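Local coordinates for inclusion membrane protein A (Chlamydia trachomatis, PDB 6E7E), which probably drives homotypic fusion of chlamydial inclusions as a SNARE-like protein of the inclusion membrane, at residues A[98-103]-A[136-141]. The protein carries 2 engineered substitutions. Residues are numbered along the deposited sequence; the frame is centred on the assembly and turned at random.
Sequences ASLREE and DSLRDE
Antiparallel packing of two helices in the helical bundle of the IncA soluble domain joins Ser99, Leu100 and Glu103 of helix 87-107 to Ser137, Leu138 and Glu141 of helix 125-165. The local axes approach to 10.3 Å with 156° between their directions, and the interface illustrates how such a pair can be polar along one flank and apolar along the other. On the polar flank a serine faces a glutamate twice, with the helices exchanged: Ser99 faces Glu141, and Ser137 faces Glu103. Both serine hydroxyls lie anti to their backbone N; both glutamates start toward the other helix and bend at chi2 (-58° and -65°), bringing a carboxylate oxygen to the facing serine. Ser99 OG stands 2.8 Å from Glu141 OE2. The two carboxylates are not in contact, Glu103 OE2 lying 5.4 Å from Glu141 OE2. On the inner flank Leu100 and Leu138 cross nearly at right angles, touching through CD2 of Leu100 and CD1 of Leu138 at 3.8 Å. Beyond the pair, Leu100 packs on Ile21 of helix 4-38 and Leu138 on Cys56 and Leu57 of helix 44-57. The polar flank closes with a very short hydrogen bond, Ser137 OG donating to Glu103 OE2 at 2.5 Å.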
loop_
_atom_site.group_PDB
_atom_site.type_symbol
_atom_site.label_atom_id
_atom_site.label_comp_id
_atom_site.label_asym_id
_atom_site.label_seq_id
_atom_site.Cartn_x
_atom_site.Cartn_y
_atom_site.Cartn_z
ATOM N N ALA A 98 1.808 0.938 9.557
ATOM C CA ALA A 98 2.611 1.981 10.228
ATOM C C ALA A 98 3.810 2.360 9.361
ATOM O O ALA A 98 4.142 3.552 9.262
ATOM C CB ALA A 98 3.041 1.507 11.578
ATOM N N SER A 99 4.468 1.381 8.783
ATOM C CA SER A 99 5.654 1.652 7.958
ATOM C C SER A 99 5.267 2.442 6.721
ATOM O O SER A 99 5.979 3.398 6.348
ATOM C CB SER A 99 6.321 0.385 7.618
ATOM O OG SER A 99 7.496 0.662 6.898
ATOM N N LEU A 100 4.182 2.091 6.065
ATOM C CA LEU A 100 3.728 2.839 4.876
ATOM C C LEU A 100 3.386 4.281 5.247
ATOM O O LEU A 100 3.712 5.181 4.476
ATOM C CB LEU A 100 2.545 2.106 4.240
ATOM C CG LEU A 100 2.920 0.818 3.526
ATOM C CD1 LEU A 100 1.674 -0.025 3.270
ATOM C CD2 LEU A 100 3.657 1.086 2.222
ATOM N N ARG A 101 2.735 4.477 6.382
ATOM C CA ARG A 101 2.404 5.847 6.795
ATOM C C ARG A 101 3.694 6.632 6.985
ATOM O O ARG A 101 3.725 7.817 6.626
ATOM C CB ARG A 101 1.599 5.806 8.085
ATOM C CG ARG A 101 0.109 5.578 7.933
ATOM C CD ARG A 101 -0.643 6.006 9.174
ATOM N NE ARG A 101 -2.063 5.657 9.169
ATOM C CZ ARG A 101 -3.025 6.338 8.539
ATOM N NH1 ARG A 101 -2.733 7.401 7.809
ATOM N NH2 ARG A 101 -4.283 5.969 8.674
ATOM N N GLU A 102 4.703 6.035 7.584
ATOM C CA GLU A 102 5.968 6.771 7.799
ATOM C C GLU A 102 6.662 7.043 6.465
ATOM O O GLU A 102 7.225 8.146 6.307
ATOM C CB GLU A 102 6.862 6.026 8.775
ATOM C CG GLU A 102 6.372 6.107 10.206
ATOM C CD GLU A 102 6.521 7.505 10.765
ATOM O OE1 GLU A 102 7.650 7.861 11.140
ATOM O OE2 GLU A 102 5.542 8.271 10.730
ATOM N N GLU A 103 6.639 6.113 5.511
ATOM C CA GLU A 103 7.224 6.399 4.180
ATOM C C GLU A 103 6.519 7.603 3.571
ATOM O O GLU A 103 7.186 8.477 2.999
ATOM C CB GLU A 103 7.116 5.212 3.247
ATOM C CG GLU A 103 7.947 4.009 3.650
ATOM C CD GLU A 103 9.449 4.218 3.792
ATOM O OE1 GLU A 103 10.009 5.130 3.167
ATOM O OE2 GLU A 103 10.077 3.415 4.500
ATOM N N ASP A 136 13.165 2.439 -2.679
ATOM C CA ASP A 136 13.548 1.048 -2.339
ATOM C C ASP A 136 12.775 0.543 -1.117
ATOM O O ASP A 136 12.298 -0.597 -1.111
ATOM C CB ASP A 136 15.042 0.960 -2.086
ATOM C CG ASP A 136 15.934 1.209 -3.279
ATOM O OD1 ASP A 136 15.405 1.279 -4.415
ATOM O OD2 ASP A 136 17.151 1.334 -3.042
ATOM N N SER A 137 12.605 1.390 -0.113
ATOM C CA SER A 137 11.883 1.018 1.109
ATOM C C SER A 137 10.413 0.757 0.790
ATOM O O SER A 137 9.843 -0.246 1.256
ATOM C CB SER A 137 12.053 2.092 2.121
ATOM O OG SER A 137 11.420 1.698 3.309
ATOM N N LEU A 138 9.885 1.569 0.017
ATOM C CA LEU A 138 8.467 1.489 -0.344
ATOM C C LEU A 138 8.187 0.245 -1.171
ATOM O O LEU A 138 7.179 -0.418 -0.948
ATOM C CB LEU A 138 8.102 2.739 -1.122
ATOM C CG LEU A 138 6.678 2.802 -1.644
ATOM C CD1 LEU A 138 5.739 2.805 -0.471
ATOM C CD2 LEU A 138 6.426 4.060 -2.463
ATOM N N ARG A 139 9.069 -0.071 -2.141
ATOM C CA ARG A 139 8.951 -1.313 -2.923
ATOM C C ARG A 139 8.960 -2.497 -1.964
ATOM O O ARG A 139 8.159 -3.429 -2.148
ATOM C CB ARG A 139 10.099 -1.417 -3.919
ATOM C CG ARG A 139 9.884 -0.609 -5.180
ATOM C CD ARG A 139 11.094 -0.693 -6.057
ATOM N NE ARG A 139 10.824 -0.178 -7.386
ATOM C CZ ARG A 139 11.762 0.191 -8.233
ATOM N NH1 ARG A 139 13.034 0.115 -7.889
ATOM N NH2 ARG A 139 11.433 0.656 -9.422
ATOM N N ASP A 140 9.867 -2.517 -1.009
ATOM C CA ASP A 140 9.978 -3.636 -0.043
ATOM C C ASP A 140 8.644 -3.760 0.715
ATOM O O ASP A 140 8.110 -4.845 0.887
ATOM C CB ASP A 140 11.188 -3.453 0.881
ATOM C CG ASP A 140 12.534 -3.783 0.247
ATOM O OD1 ASP A 140 12.541 -4.361 -0.860
ATOM O OD2 ASP A 140 13.569 -3.439 0.859
ATOM N N GLU A 141 8.147 -2.646 1.235
ATOM C CA GLU A 141 6.917 -2.703 2.060
ATOM C C GLU A 141 5.734 -3.161 1.200
ATOM O O GLU A 141 4.875 -3.935 1.687
ATOM C CB GLU A 141 6.650 -1.330 2.649
ATOM C CG GLU A 141 7.624 -0.899 3.722
ATOM C CD GLU A 141 7.621 -1.726 4.996
ATOM O OE1 GLU A 141 6.651 -2.428 5.259
ATOM O OE2 GLU A 141 8.605 -1.626 5.717
#